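Local coordinates for chromosomal replication initiator protein DNAA (Helicobacter pylori, PDB 2WP0) that probably binds the chromosomal origin in its ATP-bound form to start replication once per cell cycle, here represented by its N-terminal oligomerisation and regulator-binding domain, at residues D[34-39]-D[46-51]; D[53-58]-D[85-90]. One frame throughout, in Å; residues are numbered along the deposited sequence.

Contact 1 (D[34-39]-D[46-51])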
loop_
_atom_site.group_PDB
_atom_site.type_symbol
_atom_site.label_atom_id
_atom_site.label_comp_id
_atom_site.label_asym_id
_atom_site.label_seq_id
_atom_site.Cartn_x
_atom_site.Cartn_y
_atom_site.Cartn_z
ATOM N N LYS D 34 -28.970 28.350 12.513
ATOM C CA LYS D 34 -29.875 29.293 13.136
ATOM C C LYS D 34 -29.227 30.522 13.709
ATOM O O LYS D 34 -28.111 30.474 14.220
ATOM C CB LYS D 34 -30.788 28.615 14.140
ATOM C CG LYS D 34 -30.112 28.036 15.333
ATOM C CD LYS D 34 -31.049 27.010 15.891
ATOM C CE LYS D 34 -32.468 27.380 15.495
ATOM N NZ LYS D 34 -33.305 26.177 15.278
ATOM N N TYR D 35 -29.970 31.622 13.622
ATOM C CA TYR D 35 -29.413 32.951 13.802
ATOM C C TYR D 35 -29.186 33.342 15.253
ATOM O O TYR D 35 -29.897 32.894 16.160
ATOM C CB TYR D 35 -30.289 33.991 13.104
ATOM C CG TYR D 35 -29.629 35.346 12.970
ATOM C CD1 TYR D 35 -28.320 35.461 12.504
ATOM C CD2 TYR D 35 -30.314 36.507 13.302
ATOM C CE1 TYR D 35 -27.715 36.688 12.373
ATOM C CE2 TYR D 35 -29.717 37.735 13.175
ATOM C CZ TYR D 35 -28.420 37.824 12.710
ATOM O OH TYR D 35 -27.829 39.061 12.591
ATOM N N ASN D 36 -28.197 34.212 15.437
ATOM C CA ASN D 36 -27.672 34.576 16.743
ATOM C C ASN D 36 -27.601 36.100 16.901
ATOM O O ASN D 36 -26.535 36.685 16.724
ATOM C CB ASN D 36 -26.274 33.973 16.877
ATOM C CG ASN D 36 -25.865 33.741 18.306
ATOM O OD1 ASN D 36 -24.944 32.967 18.570
ATOM N ND2 ASN D 36 -26.532 34.404 19.239
ATOM N N PRO D 37 -28.743 36.747 17.216
ATOM C CA PRO D 37 -28.834 38.207 17.378
ATOM C C PRO D 37 -28.083 38.726 18.603
ATOM O O PRO D 37 -27.706 39.891 18.643
ATOM C CB PRO D 37 -30.342 38.453 17.525
ATOM C CG PRO D 37 -30.995 37.242 16.926
ATOM C CD PRO D 37 -30.072 36.114 17.271
ATOM N N ASN D 38 -27.899 37.882 19.606
ATOM C CA ASN D 38 -26.888 38.144 20.608
ATOM C C ASN D 38 -25.613 37.747 19.884
ATOM O O ASN D 38 -25.599 36.746 19.174
ATOM C CB ASN D 38 -27.079 37.274 21.859
ATOM C CG ASN D 38 -28.499 36.712 21.997
ATOM O OD1 ASN D 38 -29.056 36.685 23.093
ATOM N ND2 ASN D 38 -29.075 36.240 20.895
ATOM N N ALA D 39 -24.556 38.531 20.014
ATOM C CA ALA D 39 -23.348 38.266 19.239
ATOM C C ALA D 39 -23.423 38.865 17.840
ATOM O O ALA D 39 -22.477 39.503 17.404
ATOM C CB ALA D 39 -23.039 36.769 19.164
ATOM N N PHE D 46 -23.802 35.904 13.275
ATOM C CA PHE D 46 -23.534 34.657 13.964
ATOM C C PHE D 46 -24.686 33.681 13.769
ATOM O O PHE D 46 -25.853 34.047 13.909
ATOM C CB PHE D 46 -23.287 34.903 15.457
ATOM C CG PHE D 46 -21.897 35.361 15.771
ATOM C CD1 PHE D 46 -20.875 34.446 15.956
ATOM C CD2 PHE D 46 -21.606 36.708 15.879
ATOM C CE1 PHE D 46 -19.586 34.870 16.241
ATOM C CE2 PHE D 46 -20.319 37.136 16.165
ATOM C CZ PHE D 46 -19.309 36.217 16.344
ATOM N N PHE D 47 -24.349 32.445 13.423
ATOM C CA PHE D 47 -25.324 31.371 13.342
ATOM C C PHE D 47 -24.886 30.219 14.227
ATOM O O PHE D 47 -23.693 30.037 14.502
ATOM C CB PHE D 47 -25.485 30.865 11.907
ATOM C CG PHE D 47 -25.676 31.951 10.918
ATOM C CD1 PHE D 47 -24.597 32.471 10.231
ATOM C CD2 PHE D 47 -26.924 32.492 10.703
ATOM C CE1 PHE D 47 -24.762 33.506 9.323
ATOM C CE2 PHE D 47 -27.097 33.528 9.802
ATOM C CZ PHE D 47 -26.012 34.034 9.108
ATOM N N TYR D 48 -25.869 29.446 14.665
ATOM C CA TYR D 48 -25.613 28.211 15.364
ATOM C C TYR D 48 -25.864 27.036 14.430
ATOM O O TYR D 48 -26.773 27.062 13.608
ATOM C CB TYR D 48 -26.505 28.103 16.595
ATOM C CG TYR D 48 -26.025 28.908 17.776
ATOM C CD1 TYR D 48 -24.739 28.739 18.284
ATOM C CD2 TYR D 48 -26.863 29.822 18.404
ATOM C CE1 TYR D 48 -24.293 29.466 19.386
ATOM C CE2 TYR D 48 -26.432 30.555 19.510
ATOM C CZ TYR D 48 -25.143 30.371 19.997
ATOM O OH TYR D 48 -24.719 31.092 21.095
ATOM N N ALA D 49 -25.023 26.021 14.538
ATOM C CA ALA D 49 -25.287 24.729 13.933
ATOM C C ALA D 49 -25.348 23.711 15.066
ATOM O O ALA D 49 -24.642 23.834 16.067
ATOM C CB ALA D 49 -24.204 24.372 12.936
ATOM N N PRO D 50 -26.196 22.700 14.914
ATOM C CA PRO D 50 -26.486 21.751 15.989
ATOM C C PRO D 50 -25.218 21.096 16.493
ATOM O O PRO D 50 -25.060 20.901 17.695
ATOM C CB PRO D 50 -27.342 20.696 15.298
ATOM C CG PRO D 50 -27.836 21.347 14.046
ATOM C CD PRO D 50 -26.790 22.299 13.632
ATOM N N ASN D 51 -24.317 20.761 15.580
ATOM C CA ASN D 51 -23.107 20.068 15.972
ATOM C C ASN D 51 -21.851 20.550 15.242
ATOM O O ASN D 51 -21.903 21.421 14.361
ATOM C CB ASN D 51 -23.292 18.577 15.763
ATOM C CG ASN D 51 -23.663 18.247 14.348
ATOM O OD1 ASN D 51 -22.878 18.458 13.426
ATOM N ND2 ASN D 51 -24.874 17.750 14.153
#

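Contact 2 (D[53-58]-D[85-90])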
loop_
_atom_site.group_PDB
_atom_site.type_symbol
_atom_site.label_atom_id
_atom_site.label_comp_id
_atom_site.label_asym_id
_atom_site.label_seq_id
_atom_site.Cartn_x
_atom_site.Cartn_y
_atom_site.Cartn_z
ATOM N N VAL D 53 -19.440 18.908 13.164
ATOM C CA VAL D 53 -19.245 18.596 11.753
ATOM C C VAL D 53 -20.054 19.544 10.872
ATOM O O VAL D 53 -19.562 20.006 9.838
ATOM C CB VAL D 53 -19.642 17.159 11.413
ATOM C CG1 VAL D 53 -19.750 16.974 9.902
ATOM C CG2 VAL D 53 -18.654 16.202 11.987
ATOM N N LEU D 54 -21.291 19.846 11.275
ATOM C CA LEU D 54 -22.100 20.810 10.517
ATOM C C LEU D 54 -21.478 22.195 10.558
ATOM O O LEU D 54 -21.327 22.846 9.514
ATOM C CB LEU D 54 -23.555 20.850 11.000
ATOM C CG LEU D 54 -24.296 19.771 10.214
ATOM C CD1 LEU D 54 -25.314 18.956 10.994
ATOM C CD2 LEU D 54 -24.743 20.163 8.812
ATOM N N CYS D 55 -21.108 22.634 11.762
ATOM C CA CYS D 55 -20.457 23.924 11.902
ATOM C C CYS D 55 -19.224 24.004 10.999
ATOM O O CYS D 55 -18.946 25.043 10.396
ATOM C CB CYS D 55 -20.088 24.210 13.360
ATOM S SG CYS D 55 -19.145 25.760 13.629
ATOM N N THR D 56 -18.502 22.896 10.885
ATOM C CA THR D 56 -17.261 22.879 10.116
ATOM C C THR D 56 -17.484 22.741 8.615
ATOM O O THR D 56 -16.855 23.454 7.827
ATOM C CB THR D 56 -16.320 21.765 10.608
ATOM O OG1 THR D 56 -15.847 22.103 11.909
ATOM C CG2 THR D 56 -15.124 21.601 9.677
ATOM N N THR D 57 -18.369 21.828 8.216
ATOM C CA THR D 57 -18.606 21.578 6.788
ATOM C C THR D 57 -19.269 22.764 6.128
ATOM O O THR D 57 -18.843 23.240 5.073
ATOM C CB THR D 57 -19.467 20.337 6.564
ATOM O OG1 THR D 57 -18.823 19.213 7.187
ATOM C CG2 THR D 57 -19.650 20.081 5.058
ATOM N N ILE D 58 -20.319 23.244 6.774
ATOM C CA ILE D 58 -20.968 24.429 6.297
ATOM C C ILE D 58 -19.891 25.506 6.137
ATOM O O ILE D 58 -19.688 26.009 5.026
ATOM C CB ILE D 58 -22.092 24.880 7.244
ATOM C CG1 ILE D 58 -23.236 23.882 7.231
ATOM C CG2 ILE D 58 -22.648 26.213 6.826
ATOM C CD1 ILE D 58 -24.402 24.369 8.024
ATOM N N VAL D 85 -19.314 36.192 8.310
ATOM C CA VAL D 85 -20.177 35.184 8.912
ATOM C C VAL D 85 -19.378 34.283 9.844
ATOM O O VAL D 85 -18.249 33.880 9.528
ATOM C CB VAL D 85 -20.915 34.332 7.866
ATOM C CG1 VAL D 85 -21.796 35.203 6.989
ATOM C CG2 VAL D 85 -19.925 33.563 7.025
ATOM N N ARG D 86 -19.962 33.995 11.002
ATOM C CA ARG D 86 -19.360 33.089 11.960
ATOM C C ARG D 86 -20.432 32.134 12.431
ATOM O O ARG D 86 -21.387 32.544 13.076
ATOM C CB ARG D 86 -18.802 33.857 13.153
ATOM C CG ARG D 86 -18.125 32.966 14.201
ATOM C CD ARG D 86 -16.600 32.961 14.003
ATOM N NE ARG D 86 -16.040 34.306 13.970
ATOM C CZ ARG D 86 -14.781 34.605 13.641
ATOM N NH1 ARG D 86 -13.925 33.639 13.320
ATOM N NH2 ARG D 86 -14.370 35.881 13.626
ATOM N N ILE D 87 -20.287 30.861 12.090
ATOM C CA ILE D 87 -21.199 29.847 12.608
ATOM C C ILE D 87 -20.554 28.997 13.717
ATOM O O ILE D 87 -19.341 28.760 13.703
ATOM C CB ILE D 87 -21.778 28.973 11.494
ATOM C CG1 ILE D 87 -21.799 27.521 11.946
ATOM C CG2 ILE D 87 -20.986 29.130 10.214
ATOM C CD1 ILE D 87 -22.802 26.712 11.218
ATOM N N GLU D 88 -21.366 28.570 14.681
ATOM C CA GLU D 88 -20.865 27.875 15.858
ATOM C C GLU D 88 -21.746 26.701 16.229
ATOM O O GLU D 88 -22.787 26.498 15.626
ATOM C CB GLU D 88 -20.839 28.827 17.041
ATOM C CG GLU D 88 -19.714 29.835 17.037
ATOM C CD GLU D 88 -19.942 30.939 18.063
ATOM O OE1 GLU D 88 -20.998 31.604 17.990
ATOM O OE2 GLU D 88 -19.080 31.142 18.947
ATOM N N VAL D 89 -21.329 25.937 17.238
ATOM C CA VAL D 89 -22.181 24.891 17.823
ATOM C C VAL D 89 -22.991 25.478 18.993
ATOM O O VAL D 89 -22.630 26.526 19.536
ATOM C CB VAL D 89 -21.360 23.641 18.275
ATOM C CG1 VAL D 89 -22.276 22.454 18.549
ATOM C CG2 VAL D 89 -20.340 23.265 17.223
ATOM N N ALA D 90 -24.056 24.788 19.400
ATOM C CA ALA D 90 -25.101 25.396 20.230
ATOM C C ALA D 90 -24.855 25.612 21.747
ATOM O O ALA D 90 -24.840 26.750 22.210
ATOM C CB ALA D 90 -26.428 24.697 19.975
#

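Contact 1 (D[34-39]-D[46-51])
Lys34 and Tyr48 form an antiparallel hydrogen-bonded pair: Lys34 N donates to Tyr48 O at 2.8 Å, and Tyr48 N returns a bond to Lys34 O. The same Lys34 O receives a CA-H...O contact from Phe47 CA at 3.1 Å. On the side-chain level Lys34 CG leans on Tyr48 CB, 3.8 Å away.

Tyr35 opposes Phe47 as a non-hydrogen-bonded pair, with both side chains on the face opposite those of Lys34 and Tyr48. Their rings meet obliquely, planes 46° apart, with Tyr35 CD1 lying 3.5 Å from Phe47 CE2. Asn36 then makes a weak backbone bond from its N to Phe46 O, and its CB abuts Phe46 CB at 3.4 Å. Asn36 CG, anti to the backbone N (chi1 -155°), lies 3.5 Å from Tyr48 CE2. Asn36 OD1 sits over one face of the Tyr48 ring, nearest CZ and CE2, with the amide and ring planes 37° apart. Beyond Asn36 the chain loops, and Ala39 returns to Phe46, its CB packing against Phe46 CD2 at 3.6 Å.

The two strands make a beta hairpin, with 44-49 in the middle of the three-stranded sheet and strand 84-89 beside it, while Tyr35 and Phe47 pack on Ile11 of helix 6-16.

Contact 2 (D[53-58]-D[85-90])
Cys55 and Ile87 meet where helix 52-71 packs alongside strand 84-89 in a beta-alpha-beta unit, whose first strand is 44-49; with two helices and a strand before it, the domain resembles the KH-like fold. The axes of 53-58 and 85-89 approach to 7.5 Å, and their N-to-C directions differ by 160°, so these segments run nearly antiparallel, as expected of a crossover returning the chain to a parallel neighbour.

Cys55 points its CB toward the strand, and SG stands anti to the backbone N (chi1 176°), which carries the sulfur to the strand backbone. There SG lies 3.0 Å from Ile87 O and 3.5 Å from Glu88 CA, while its nearest side-chain neighbour on Ile87 is CG1. Ile87 faces the helix in turn. Its CG1 and CD1 both reach Cys55 CA, the latter at 3.7 Å, so this branch lies against the helix backbone as well as the thiol. Farther along the helix, Ile58 also directs its CB to the strand and brings CD1 to within 4.3 Å of Ile87 CD1, a looser apolar touch. Val89 adds CG2 at 4.0 Å from Cys55 CB. Glu88, between Ile87 and Val89, starts its side chain away from the helix.

No hydrogen bond joins the two segments, and they bury 224 Å² in all, so the contact is a small, mainly apolar one. Leu33 also packs on Ile87, whereas Val53, Leu54 and Thr57 pack against the chain of another protein, Val53 on its backbone and the other two on apolar side chains. Within the helix, Val53 O accepts two bonds from opposite faces of its carbonyl plane: one from Thr57 N and one from Thr57 OG1, the hydroxyl lying 2.9 Å from Val53 O.

The centres of contacts 1 and 2 are about 9 Å apart, and the two share one sheet of domain I. They come in series along the chain: the 34-35 and 44-49 hairpin closes first, then helix 52-71 leads across to strand 84-89, which lies parallel to 44-49. Direct evidence of their junction is Phe47 O to Glu88 N at 2.8 Å, a probable hydrogen bond, and Ala49 CB packing on Ile87 CD1. Strand 44-49 therefore takes part in both units. Helix 52-71 rests on this sheet through Cys55 and Ile58, while other residues of the same turns meet a different protein, consistent with the role of domain I in binding regulators.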